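Side-chain contacts in cytochrome c-552/4 domain-containing protein (Ignicoccus hospitalis KIN4/I, PDB 4QO5), which binds heme c as a membrane-associated octaheme cytochrome c and probably carries electrons: residues Ser17-Thr22 with Phe97-His102; Ala217-His222 with Glu227-Pro232; Phe378-Leu383 with Pro388-Glu393. One frame throughout, in Å; residues are numbered along the deposited sequence.

Contact 1. Residues Ser17-Thr22 with Phe97-His102. With HEC (heme c), chain B.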
loop_
_atom_site.group_PDB
_atom_site.type_symbol
_atom_site.label_atom_id
_atom_site.label_comp_id
_atom_site.label_asym_id
_atom_site.label_seq_id
_atom_site.Cartn_x
_atom_site.Cartn_y
_atom_site.Cartn_z
ATOM N N SER A 17 6.982 -43.395 -2.552
ATOM C CA SER A 17 6.237 -44.600 -2.172
ATOM C C SER A 17 5.414 -45.077 -3.367
ATOM O O SER A 17 5.069 -44.280 -4.245
ATOM C CB SER A 17 5.336 -44.329 -0.960
ATOM O OG SER A 17 4.253 -43.472 -1.305
ATOM N N PRO A 18 5.118 -46.387 -3.422
ATOM C CA PRO A 18 4.262 -46.895 -4.503
ATOM C C PRO A 18 2.920 -46.190 -4.513
ATOM O O PRO A 18 2.358 -45.945 -5.586
ATOM C CB PRO A 18 4.069 -48.368 -4.144
ATOM C CG PRO A 18 5.254 -48.717 -3.309
ATOM C CD PRO A 18 5.652 -47.464 -2.573
ATOM N N GLN A 19 2.414 -45.854 -3.332
ATOM C CA GLN A 19 1.130 -45.169 -3.249
ATOM C C GLN A 19 1.203 -43.796 -3.888
ATOM O O GLN A 19 0.373 -43.438 -4.720
ATOM C CB GLN A 19 0.671 -45.038 -1.807
ATOM C CG GLN A 19 0.356 -46.375 -1.145
ATOM C CD GLN A 19 1.521 -46.922 -0.333
ATOM O OE1 GLN A 19 2.686 -46.603 -0.583
ATOM N NE2 GLN A 19 1.206 -47.755 0.652
ATOM N N THR A 20 2.218 -43.034 -3.503
ATOM C CA THR A 20 2.351 -41.681 -4.013
ATOM C C THR A 20 2.558 -41.696 -5.524
ATOM O O THR A 20 2.043 -40.833 -6.224
ATOM C CB THR A 20 3.422 -40.892 -3.236
ATOM O OG1 THR A 20 2.866 -40.529 -1.966
ATOM C CG2 THR A 20 3.823 -39.585 -3.973
ATOM N N LYS A 21 3.265 -42.703 -6.035
ATOM C CA LYS A 21 3.451 -42.808 -7.478
ATOM C C LYS A 21 2.110 -42.917 -8.196
ATOM O O LYS A 21 1.939 -42.385 -9.283
ATOM C CB LYS A 21 4.341 -43.995 -7.856
ATOM C CG LYS A 21 5.821 -43.780 -7.559
ATOM C CD LYS A 21 6.658 -44.920 -8.143
ATOM C CE LYS A 21 8.117 -44.518 -8.315
ATOM N NZ LYS A 21 8.919 -45.592 -8.983
ATOM N N THR A 22 1.159 -43.598 -7.571
ATOM C CA THR A 22 -0.182 -43.690 -8.126
ATOM C C THR A 22 -0.903 -42.337 -8.097
ATOM O O THR A 22 -1.499 -41.926 -9.103
ATOM C CB THR A 22 -1.002 -44.766 -7.410
ATOM O OG1 THR A 22 -0.309 -46.022 -7.504
ATOM C CG2 THR A 22 -2.369 -44.903 -8.058
ATOM N N PHE A 97 -10.067 -43.713 -5.049
ATOM C CA PHE A 97 -9.324 -44.598 -5.941
ATOM C C PHE A 97 -8.529 -45.697 -5.230
ATOM O O PHE A 97 -7.389 -45.998 -5.592
ATOM C CB PHE A 97 -8.462 -43.758 -6.876
ATOM C CG PHE A 97 -9.272 -42.790 -7.681
ATOM C CD1 PHE A 97 -10.098 -43.251 -8.701
ATOM C CD2 PHE A 97 -9.273 -41.439 -7.378
ATOM C CE1 PHE A 97 -10.871 -42.372 -9.440
ATOM C CE2 PHE A 97 -10.048 -40.545 -8.113
ATOM C CZ PHE A 97 -10.846 -41.016 -9.148
ATOM N N GLY A 98 -9.149 -46.288 -4.215
ATOM C CA GLY A 98 -8.565 -47.410 -3.501
ATOM C C GLY A 98 -7.820 -47.029 -2.233
ATOM O O GLY A 98 -7.399 -47.895 -1.471
ATOM N N PHE A 99 -7.656 -45.730 -2.009
ATOM C CA PHE A 99 -6.948 -45.227 -0.841
ATOM C C PHE A 99 -7.913 -44.561 0.132
ATOM O O PHE A 99 -8.980 -44.096 -0.264
ATOM C CB PHE A 99 -5.898 -44.212 -1.280
ATOM C CG PHE A 99 -4.963 -44.732 -2.331
ATOM C CD1 PHE A 99 -5.151 -44.404 -3.666
ATOM C CD2 PHE A 99 -3.894 -45.533 -1.986
ATOM C CE1 PHE A 99 -4.284 -44.878 -4.635
ATOM C CE2 PHE A 99 -3.027 -46.007 -2.945
ATOM C CZ PHE A 99 -3.223 -45.681 -4.273
ATOM N N LYS A 100 -7.552 -44.536 1.412
ATOM C CA LYS A 100 -8.347 -43.822 2.406
ATOM C C LYS A 100 -7.659 -42.495 2.709
ATOM O O LYS A 100 -6.682 -42.452 3.455
ATOM C CB LYS A 100 -8.483 -44.643 3.689
ATOM C CG LYS A 100 -9.356 -45.880 3.531
ATOM C CD LYS A 100 -9.299 -46.754 4.781
ATOM C CE LYS A 100 -8.347 -47.930 4.591
ATOM N NZ LYS A 100 -9.063 -49.243 4.571
ATOM N N ILE A 101 -8.157 -41.409 2.127
ATOM C CA ILE A 101 -7.466 -40.125 2.278
ATOM C C ILE A 101 -8.381 -39.046 2.838
ATOM O O ILE A 101 -9.598 -39.140 2.740
ATOM C CB ILE A 101 -6.846 -39.649 0.944
ATOM C CG1 ILE A 101 -7.940 -39.364 -0.075
ATOM C CG2 ILE A 101 -5.858 -40.682 0.399
ATOM C CD1 ILE A 101 -8.092 -37.895 -0.416
ATOM N N HIS A 102 -7.784 -38.019 3.431
ATOM C CA HIS A 102 -8.546 -36.875 3.920
ATOM C C HIS A 102 -7.917 -35.615 3.339
ATOM O O HIS A 102 -6.695 -35.511 3.279
ATOM C CB HIS A 102 -8.560 -36.811 5.454
ATOM C CG HIS A 102 -7.199 -36.738 6.083
ATOM N ND1 HIS A 102 -6.394 -37.845 6.247
ATOM C CD2 HIS A 102 -6.501 -35.689 6.591
ATOM C CE1 HIS A 102 -5.262 -37.483 6.828
ATOM N NE2 HIS A 102 -5.294 -36.177 7.033
HETATM FE FE HEC B . -6.888 -37.466 -6.022
HETATM C CHA HEC B . -9.252 -35.021 -5.600
HETATM C CHB HEC B . -5.311 -36.503 -3.199
HETATM C CHC HEC B . -5.156 -40.370 -6.060
HETATM C CHD HEC B . -7.882 -37.992 -9.232
HETATM N NA HEC B . -7.211 -35.995 -4.673
HETATM C C1A HEC B . -8.325 -35.194 -4.589
HETATM C C2A HEC B . -8.319 -34.552 -3.293
HETATM C C3A HEC B . -7.236 -34.964 -2.625
HETATM C C4A HEC B . -6.505 -35.873 -3.485
HETATM C CMA HEC B . -6.791 -34.547 -1.199
HETATM C CAA HEC B . -9.407 -33.586 -2.771
HETATM C CBA HEC B . -10.602 -34.467 -2.417
HETATM C CGA HEC B . -11.686 -33.712 -1.693
HETATM O O1A HEC B . -11.656 -32.452 -1.638
HETATM O O2A HEC B . -12.591 -34.391 -1.145
HETATM N NB HEC B . -5.453 -38.228 -4.893
HETATM C C1B HEC B . -5.006 -37.735 -3.683
HETATM C C2B HEC B . -4.210 -38.725 -3.028
HETATM C C3B HEC B . -4.235 -39.811 -3.822
HETATM C C4B HEC B . -4.967 -39.502 -5.013
HETATM C CMB HEC B . -3.576 -38.485 -1.631
HETATM C CAB HEC B . -3.652 -41.229 -3.689
HETATM C CBB HEC B . -3.555 -41.751 -2.241
HETATM N NC HEC B . -6.532 -38.892 -7.409
HETATM C C1C HEC B . -5.881 -40.078 -7.190
HETATM C C2C HEC B . -5.898 -40.859 -8.411
HETATM C C3C HEC B . -6.857 -40.317 -9.189
HETATM C C4C HEC B . -7.142 -38.994 -8.645
HETATM C CMC HEC B . -5.487 -42.342 -8.344
HETATM C CAC HEC B . -7.424 -40.808 -10.561
HETATM C CBC HEC B . -7.671 -42.307 -10.815
HETATM N ND HEC B . -8.337 -36.633 -7.224
HETATM C C1D HEC B . -8.528 -36.982 -8.559
HETATM C C2D HEC B . -9.519 -36.108 -9.131
HETATM C C3D HEC B . -9.959 -35.185 -7.998
HETATM C C4D HEC B . -9.171 -35.579 -6.851
HETATM C CMD HEC B . -10.039 -36.121 -10.589
HETATM C CAD HEC B . -10.996 -34.046 -8.065
HETATM C CBD HEC B . -10.452 -32.942 -8.963
HETATM C CGD HEC B . -11.445 -31.813 -9.064
HETATM O O1D HEC B . -11.265 -30.946 -9.959
HETATM O O2D HEC B . -12.414 -31.768 -8.261
#
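The Phe99 ring stands between helix 18-30 and a heme c. Over one face lies CBB, the terminal carbon of a thioether-bearing heme side arm, 3.2 Å above the ring plane and offset toward the rim; at the edge, near the plane, comes the Thr22 methyl, CG2 to CE1 of Phe99 3.9 Å. Gln19 meets the ring obliquely through its aliphatic part, CG to CE2 of Phe99 3.8 Å, while its amide leads away. Phe97 gives the same heme a second aromatic surface: CBC sits over the centre of its ring, 3.3 Å above the plane.

Threonine suits its place by dividing its branches. OG1 of Thr22 lies anti to the carbonyl carbon (chi1 -57°) and donates to Pro18 O at 3.3 Å, which puts CG2 against the Phe99 edge. Ser17 N-caps the helix, its OG accepting from Thr20 N at 3.0 Å, and Glu81 binds both Ser17 OG and Thr20 OG1.

Phe97 and Gly98 form a type I' turn, glycine accepting its left-handed backbone. The whole is a two-residue beta-hairpin folded over a multiheme cytochrome c site whose iron is bound by His27, on helix 18-30, and His96, on the hairpin.

Contact 2. Residues Ala217-His222 with Glu227-Pro232. With HEC (heme c), chain F.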
loop_
_atom_site.group_PDB
_atom_site.type_symbol
_atom_site.label_atom_id
_atom_site.label_comp_id
_atom_site.label_asym_id
_atom_site.label_seq_id
_atom_site.Cartn_x
_atom_site.Cartn_y
_atom_site.Cartn_z
ATOM N N ALA A 217 -0.577 -21.477 6.901
ATOM C CA ALA A 217 -0.303 -20.063 7.049
ATOM C C ALA A 217 1.231 -19.967 7.116
ATOM O O ALA A 217 1.886 -20.899 7.605
ATOM C CB ALA A 217 -0.958 -19.508 8.300
ATOM N N CYS A 218 1.777 -18.866 6.596
ATOM C CA CYS A 218 3.215 -18.554 6.623
ATOM C C CYS A 218 4.031 -19.314 5.584
ATOM O O CYS A 218 4.723 -18.711 4.764
ATOM C CB CYS A 218 3.786 -18.735 8.050
ATOM S SG CYS A 218 2.674 -17.808 9.131
ATOM N N HIS A 219 3.965 -20.638 5.627
ATOM C CA HIS A 219 4.550 -21.436 4.556
ATOM C C HIS A 219 3.427 -22.260 3.916
ATOM O O HIS A 219 3.065 -23.340 4.407
ATOM C CB HIS A 219 5.713 -22.306 5.042
ATOM C CG HIS A 219 5.536 -22.833 6.424
ATOM N ND1 HIS A 219 4.461 -23.616 6.796
ATOM C CD2 HIS A 219 6.277 -22.671 7.547
ATOM C CE1 HIS A 219 4.554 -23.922 8.071
ATOM N NE2 HIS A 219 5.648 -23.350 8.550
ATOM N N PRO A 220 2.850 -21.729 2.824
ATOM C CA PRO A 220 1.709 -22.391 2.167
ATOM C C PRO A 220 2.050 -23.736 1.570
ATOM O O PRO A 220 3.212 -24.003 1.240
ATOM C CB PRO A 220 1.322 -21.430 1.020
ATOM C CG PRO A 220 2.032 -20.155 1.298
ATOM C CD PRO A 220 3.209 -20.442 2.201
ATOM N N ARG A 221 1.023 -24.577 1.413
ATOM C CA ARG A 221 1.158 -25.798 0.638
ATOM C C ARG A 221 1.171 -25.369 -0.837
ATOM O O ARG A 221 0.766 -24.258 -1.139
ATOM C CB ARG A 221 -0.026 -26.733 0.933
ATOM C CG ARG A 221 -1.345 -26.225 0.345
ATOM C CD ARG A 221 -2.536 -27.174 0.607
ATOM N NE ARG A 221 -3.653 -26.727 -0.219
ATOM C CZ ARG A 221 -4.515 -25.773 0.129
ATOM N NH1 ARG A 221 -5.448 -25.394 -0.736
ATOM N NH2 ARG A 221 -4.432 -25.181 1.316
ATOM N N HIS A 222 1.703 -26.191 -1.742
ATOM C CA HIS A 222 2.371 -27.437 -1.394
ATOM C C HIS A 222 3.886 -27.320 -1.426
ATOM O O HIS A 222 4.596 -28.331 -1.315
ATOM C CB HIS A 222 1.907 -28.561 -2.329
ATOM C CG HIS A 222 0.568 -29.124 -1.969
ATOM N ND1 HIS A 222 -0.617 -28.632 -2.472
ATOM C CD2 HIS A 222 0.230 -30.148 -1.152
ATOM C CE1 HIS A 222 -1.628 -29.327 -1.989
ATOM N NE2 HIS A 222 -1.138 -30.245 -1.183
ATOM N N GLU A 227 11.546 -20.141 2.689
ATOM C CA GLU A 227 11.885 -18.866 2.066
ATOM C C GLU A 227 10.634 -17.990 1.999
ATOM O O GLU A 227 10.714 -16.776 2.162
ATOM C CB GLU A 227 12.541 -19.051 0.692
ATOM C CG GLU A 227 12.727 -17.750 -0.070
ATOM C CD GLU A 227 13.781 -17.861 -1.160
ATOM O OE1 GLU A 227 14.582 -18.820 -1.111
ATOM O OE2 GLU A 227 13.818 -16.986 -2.054
ATOM N N ILE A 228 9.470 -18.607 1.791
ATOM C CA ILE A 228 8.227 -17.856 1.885
ATOM C C ILE A 228 7.882 -17.475 3.329
ATOM O O ILE A 228 7.468 -16.342 3.600
ATOM C CB ILE A 228 7.045 -18.601 1.210
ATOM C CG1 ILE A 228 7.262 -18.649 -0.307
ATOM C CG2 ILE A 228 5.730 -17.901 1.537
ATOM C CD1 ILE A 228 6.130 -19.327 -1.098
ATOM N N ALA A 229 8.090 -18.405 4.266
ATOM C CA ALA A 229 7.772 -18.157 5.668
ATOM C C ALA A 229 8.612 -17.003 6.208
ATOM O O ALA A 229 8.176 -16.272 7.094
ATOM C CB ALA A 229 8.007 -19.421 6.504
ATOM N N ARG A 230 9.814 -16.843 5.675
ATOM C CA ARG A 230 10.688 -15.765 6.123
ATOM C C ARG A 230 10.566 -14.466 5.344
ATOM O O ARG A 230 11.349 -13.542 5.563
ATOM C CB ARG A 230 12.119 -16.241 6.035
ATOM C CG ARG A 230 12.460 -17.292 7.046
ATOM C CD ARG A 230 13.690 -18.062 6.636
ATOM N NE ARG A 230 14.232 -18.802 7.753
ATOM C CZ ARG A 230 15.343 -19.506 7.673
ATOM N NH1 ARG A 230 15.910 -19.615 6.495
ATOM N NH2 ARG A 230 15.827 -20.173 8.738
ATOM N N SER A 231 9.614 -14.410 4.424
ATOM C CA SER A 231 9.388 -13.192 3.644
ATOM C C SER A 231 8.422 -12.307 4.424
ATOM O O SER A 231 7.681 -12.792 5.266
ATOM C CB SER A 231 8.764 -13.537 2.273
ATOM O OG SER A 231 7.416 -13.972 2.415
ATOM N N PRO A 232 8.392 -11.013 4.121
ATOM C CA PRO A 232 7.370 -10.171 4.762
ATOM C C PRO A 232 5.983 -10.383 4.157
ATOM O O PRO A 232 4.973 -10.148 4.820
ATOM C CB PRO A 232 7.854 -8.753 4.436
ATOM C CG PRO A 232 8.573 -8.923 3.103
ATOM C CD PRO A 232 9.277 -10.245 3.222
HETATM FE FE HEC F . 6.305 -23.268 10.571
HETATM C CHA HEC F . 9.642 -23.237 9.650
HETATM C CHB HEC F . 6.283 -26.666 10.599
HETATM C CHC HEC F . 2.978 -23.264 11.556
HETATM C CHD HEC F . 6.281 -19.870 10.588
HETATM N NA HEC F . 7.684 -24.612 10.162
HETATM C C1A HEC F . 9.019 -24.446 9.868
HETATM C C2A HEC F . 9.651 -25.733 9.772
HETATM C C3A HEC F . 8.730 -26.653 10.049
HETATM C C4A HEC F . 7.467 -25.993 10.316
HETATM C CMA HEC F . 8.954 -28.171 10.075
HETATM C CAA HEC F . 11.133 -25.991 9.430
HETATM C CBA HEC F . 12.019 -25.580 10.615
HETATM C CGA HEC F . 11.789 -26.540 11.757
HETATM O O1A HEC F . 12.265 -27.700 11.671
HETATM O O2A HEC F . 11.131 -26.145 12.747
HETATM N NB HEC F . 4.942 -24.678 10.931
HETATM C C1B HEC F . 5.131 -26.038 11.004
HETATM C C2B HEC F . 3.918 -26.635 11.535
HETATM C C3B HEC F . 3.090 -25.611 11.835
HETATM C C4B HEC F . 3.687 -24.412 11.420
HETATM C CMB HEC F . 3.788 -28.144 11.860
HETATM C CAB HEC F . 1.734 -25.343 12.524
HETATM C CBB HEC F . 1.594 -26.208 13.827
HETATM N NC HEC F . 4.913 -21.952 11.021
HETATM C C1C HEC F . 3.582 -22.051 11.334
HETATM C C2C HEC F . 2.911 -20.789 11.135
HETATM C C3C HEC F . 3.931 -19.917 11.154
HETATM C C4C HEC F . 5.144 -20.589 10.872
HETATM C CMC HEC F . 1.504 -20.551 11.740
HETATM C CAC HEC F . 4.054 -18.394 11.196
HETATM C CBC HEC F . 3.133 -17.683 12.230
HETATM N ND HEC F . 7.712 -21.790 10.167
HETATM C C1D HEC F . 7.482 -20.433 10.277
HETATM C C2D HEC F . 8.697 -19.719 10.032
HETATM C C3D HEC F . 9.737 -20.777 9.710
HETATM C C4D HEC F . 9.038 -22.034 9.855
HETATM C CMD HEC F . 8.893 -18.187 10.040
HETATM C CAD HEC F . 11.233 -20.578 9.420
HETATM C CBD HEC F . 11.862 -20.719 10.817
HETATM C CGD HEC F . 13.286 -20.248 10.894
HETATM O O1D HEC F . 14.056 -20.822 11.713
HETATM O O2D HEC F . 13.662 -19.299 10.164
#
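Cys218 O accepts a hydrogen bond from Thr234 OG1 and a weaker CA-H...O contact from Ala229, CA to O 3.2 Å. The Ile228 methyl CG2 also rests beside Cys218 O and meets Pro220 CD at 3.6 Å, crossing the proline ring obliquely. A short alanine lets the two backbones approach closely here, and Ala229 CB touches His219 CD2 at 3.8 Å.

Within residues 217-222, Cys218 takes the backbone of a classic gamma turn (phi 78°, psi -57°), closed by a weak bond from His219 N to Ala217 O. Cys218 and His219 end a CXXCH heme-binding motif, the signature of c-type cytochromes: the cysteine sulfur forms the thioether to the heme at CAC, a bond stretched in the model, and His219 NE2 binds the iron at 2.1 Å. His306 is the other axial ligand.

Just after Ala229, Arg230 holds a propionate of the same heme. Its chain is extended from CG to NE, which carries the guanidinium out to O2D; that oxygen lies at the edge of the group, near its plane, and receives NE at 2.5 Å and NH2 at 2.7 Å. The positive charge probably helps to offset that of the propionate, and Trp273 adds a cation-pi contact. Past helix 226-229, Ser231 gives Ile228 O two bonds, from OG at 2.7 Å and from N at 3.0 Å, and sits at the N-cap of the helix that follows. Ile258 and His262 of the second subunit pack on Pro220 and Ile228.

Contact 3. Residues Phe378-Leu383 with Pro388-Glu393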
loop_
_atom_site.group_PDB
_atom_site.type_symbol
_atom_site.label_atom_id
_atom_site.label_comp_id
_atom_site.label_asym_id
_atom_site.label_seq_id
_atom_site.Cartn_x
_atom_site.Cartn_y
_atom_site.Cartn_z
ATOM N N PHE A 378 -3.132 0.268 36.671
ATOM C CA PHE A 378 -4.212 -0.568 36.155
ATOM C C PHE A 378 -4.294 -1.861 36.961
ATOM O O PHE A 378 -3.353 -2.226 37.658
ATOM C CB PHE A 378 -3.987 -0.912 34.689
ATOM C CG PHE A 378 -4.154 0.254 33.759
ATOM C CD1 PHE A 378 -5.393 0.544 33.209
ATOM C CD2 PHE A 378 -3.071 1.062 33.433
ATOM C CE1 PHE A 378 -5.547 1.622 32.344
ATOM C CE2 PHE A 378 -3.222 2.138 32.571
ATOM C CZ PHE A 378 -4.464 2.415 32.026
ATOM N N LEU A 379 -5.427 -2.542 36.864
ATOM C CA LEU A 379 -5.566 -3.893 37.403
ATOM C C LEU A 379 -5.350 -4.885 36.262
ATOM O O LEU A 379 -5.771 -4.633 35.122
ATOM C CB LEU A 379 -6.948 -4.082 38.027
ATOM C CG LEU A 379 -7.262 -3.095 39.159
ATOM C CD1 LEU A 379 -8.728 -3.151 39.549
ATOM C CD2 LEU A 379 -6.376 -3.366 40.363
ATOM N N TYR A 380 -4.679 -5.998 36.555
ATOM C CA TYR A 380 -4.380 -6.993 35.528
ATOM C C TYR A 380 -5.231 -8.230 35.763
ATOM O O TYR A 380 -5.613 -8.528 36.893
ATOM C CB TYR A 380 -2.905 -7.395 35.552
ATOM C CG TYR A 380 -1.913 -6.299 35.225
ATOM C CD1 TYR A 380 -2.251 -5.246 34.389
ATOM C CD2 TYR A 380 -0.624 -6.337 35.749
ATOM C CE1 TYR A 380 -1.325 -4.240 34.089
ATOM C CE2 TYR A 380 0.302 -5.350 35.459
ATOM C CZ TYR A 380 -0.052 -4.304 34.630
ATOM O OH TYR A 380 0.883 -3.326 34.346
ATOM N N ALA A 381 -5.502 -8.957 34.687
ATOM C CA ALA A 381 -6.388 -10.115 34.725
ATOM C C ALA A 381 -5.787 -11.272 35.499
ATOM O O ALA A 381 -4.569 -11.372 35.642
ATOM C CB ALA A 381 -6.721 -10.568 33.293
ATOM N N THR A 382 -6.657 -12.155 35.979
ATOM C CA THR A 382 -6.237 -13.441 36.513
ATOM C C THR A 382 -6.795 -14.569 35.645
ATOM O O THR A 382 -7.661 -14.350 34.796
ATOM C CB THR A 382 -6.722 -13.638 37.958
ATOM O OG1 THR A 382 -8.130 -13.386 38.023
ATOM C CG2 THR A 382 -6.005 -12.674 38.895
ATOM N N LEU A 383 -6.275 -15.772 35.852
ATOM C CA LEU A 383 -6.780 -16.973 35.192
ATOM C C LEU A 383 -7.766 -17.688 36.129
ATOM O O LEU A 383 -7.877 -17.323 37.300
ATOM C CB LEU A 383 -5.599 -17.878 34.816
ATOM C CG LEU A 383 -4.749 -17.390 33.643
ATOM C CD1 LEU A 383 -3.493 -18.244 33.522
ATOM C CD2 LEU A 383 -5.559 -17.399 32.327
ATOM N N PRO A 388 -1.931 -15.079 38.390
ATOM C CA PRO A 388 -1.808 -13.927 37.478
ATOM C C PRO A 388 -1.886 -14.328 36.012
ATOM O O PRO A 388 -1.222 -15.275 35.586
ATOM C CB PRO A 388 -0.408 -13.381 37.793
ATOM C CG PRO A 388 -0.136 -13.829 39.184
ATOM C CD PRO A 388 -0.803 -15.161 39.337
ATOM N N GLY A 389 -2.675 -13.601 35.232
ATOM C CA GLY A 389 -2.856 -13.939 33.837
ATOM C C GLY A 389 -1.766 -13.423 32.913
ATOM O O GLY A 389 -1.594 -13.941 31.795
ATOM N N LEU A 390 -1.031 -12.406 33.371
ATOM C CA LEU A 390 -0.020 -11.752 32.538
ATOM C C LEU A 390 1.379 -12.020 33.096
ATOM O O LEU A 390 1.529 -12.328 34.280
ATOM C CB LEU A 390 -0.268 -10.237 32.467
ATOM C CG LEU A 390 -1.670 -9.715 32.160
ATOM C CD1 LEU A 390 -1.626 -8.188 32.051
ATOM C CD2 LEU A 390 -2.248 -10.318 30.862
ATOM N N ILE A 391 2.397 -11.915 32.240
ATOM C CA ILE A 391 3.750 -12.238 32.662
ATOM C C ILE A 391 4.315 -11.250 33.686
ATOM O O ILE A 391 3.904 -10.089 33.747
ATOM C CB ILE A 391 4.715 -12.422 31.475
ATOM C CG1 ILE A 391 4.862 -11.121 30.667
ATOM C CG2 ILE A 391 4.251 -13.583 30.597
ATOM C CD1 ILE A 391 5.934 -11.214 29.590
ATOM N N SER A 392 5.239 -11.746 34.502
ATOM C CA SER A 392 5.876 -10.960 35.546
ATOM C C SER A 392 6.845 -9.947 34.954
ATOM O O SER A 392 7.237 -10.061 33.801
ATOM C CB SER A 392 6.665 -11.873 36.484
ATOM O OG SER A 392 7.823 -12.364 35.821
ATOM N N GLU A 393 7.264 -8.988 35.769
ATOM C CA GLU A 393 8.236 -7.992 35.325
ATOM C C GLU A 393 9.560 -8.663 34.977
ATOM O O GLU A 393 10.253 -8.245 34.055
ATOM C CB GLU A 393 8.455 -6.935 36.414
ATOM C CG GLU A 393 7.219 -6.108 36.719
ATOM C CD GLU A 393 7.531 -4.858 37.526
ATOM O OE1 GLU A 393 6.774 -3.871 37.401
ATOM O OE2 GLU A 393 8.530 -4.861 38.283
HETATM O O HOH W 1 -1.310 -10.602 35.735
#
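Tyr380 and Leu390 both set CG anti to their carbonyl carbons (chi1 -64° and -48°), and this, with the extended chi2 of Leu390, helps to bring the leucine methyl CD1 against the root of the tyrosine ring. The two side chains cross at about a right angle. CD1 of Leu390 is 3.7 Å from Tyr380 CG and 4.1 Å from the ring centroid, an off-centre CH-pi contact that uses the CB end of the ring and not the hydroxyl. Leucine, branched at CG, can reach the aromatic in this way, and Pro324 touches both side chains.

Next to this pair, along the chain, the backbones meet. Gly389 N donates to Ala381 O at 3.0 Å, with an N-H...O angle of 154°, and Thr382 and Pro388 form a single antiparallel bridge as a non-hydrogen-bonded pair. Proline, having no N-H to give, fits such a position. The chain thus reverses in a hairpin-like loop whose arms diverge after one bridge. A water extends the join: it accepts from Leu390 N at 3.0 Å and donates weakly to Ala381 O at 3.4 Å.

The CA of Gly389 lies close against the Ala381 carbonyl and the Thr382 backbone, which suits a residue without a side chain, and Leu383 CG packs on it at 3.9 Å. Each arm also has partners elsewhere: Ala381 and Thr382 bond through their backbones to Pro366 and Ser335, while Leu390 O accepts from Arg327 NE. Ser392 then N-caps helix 393-407, its OG bonded to Glu395 N.

Overall arrangement
From the N terminus, contact 1 comes first: helix 18-30 meets the hairpin strand 99-101 and closes a loop of 74 residues, 29 of them helical. Contacts 2 and 3 each close a loop of four residues, the second leading into and along helix 226-229, the third just ahead of helix 393-407. The three follow in series, with neither nesting nor crossing. Contacts 1 and 2 lie on the same side of the chain's centre, their centres 27 Å apart, and share a heme connection: His83, within the loop of contact 1, binds an iron together with His222 of contact 2. Contact 3 lies on the opposite side, its centre 50 Å from that of contact 1.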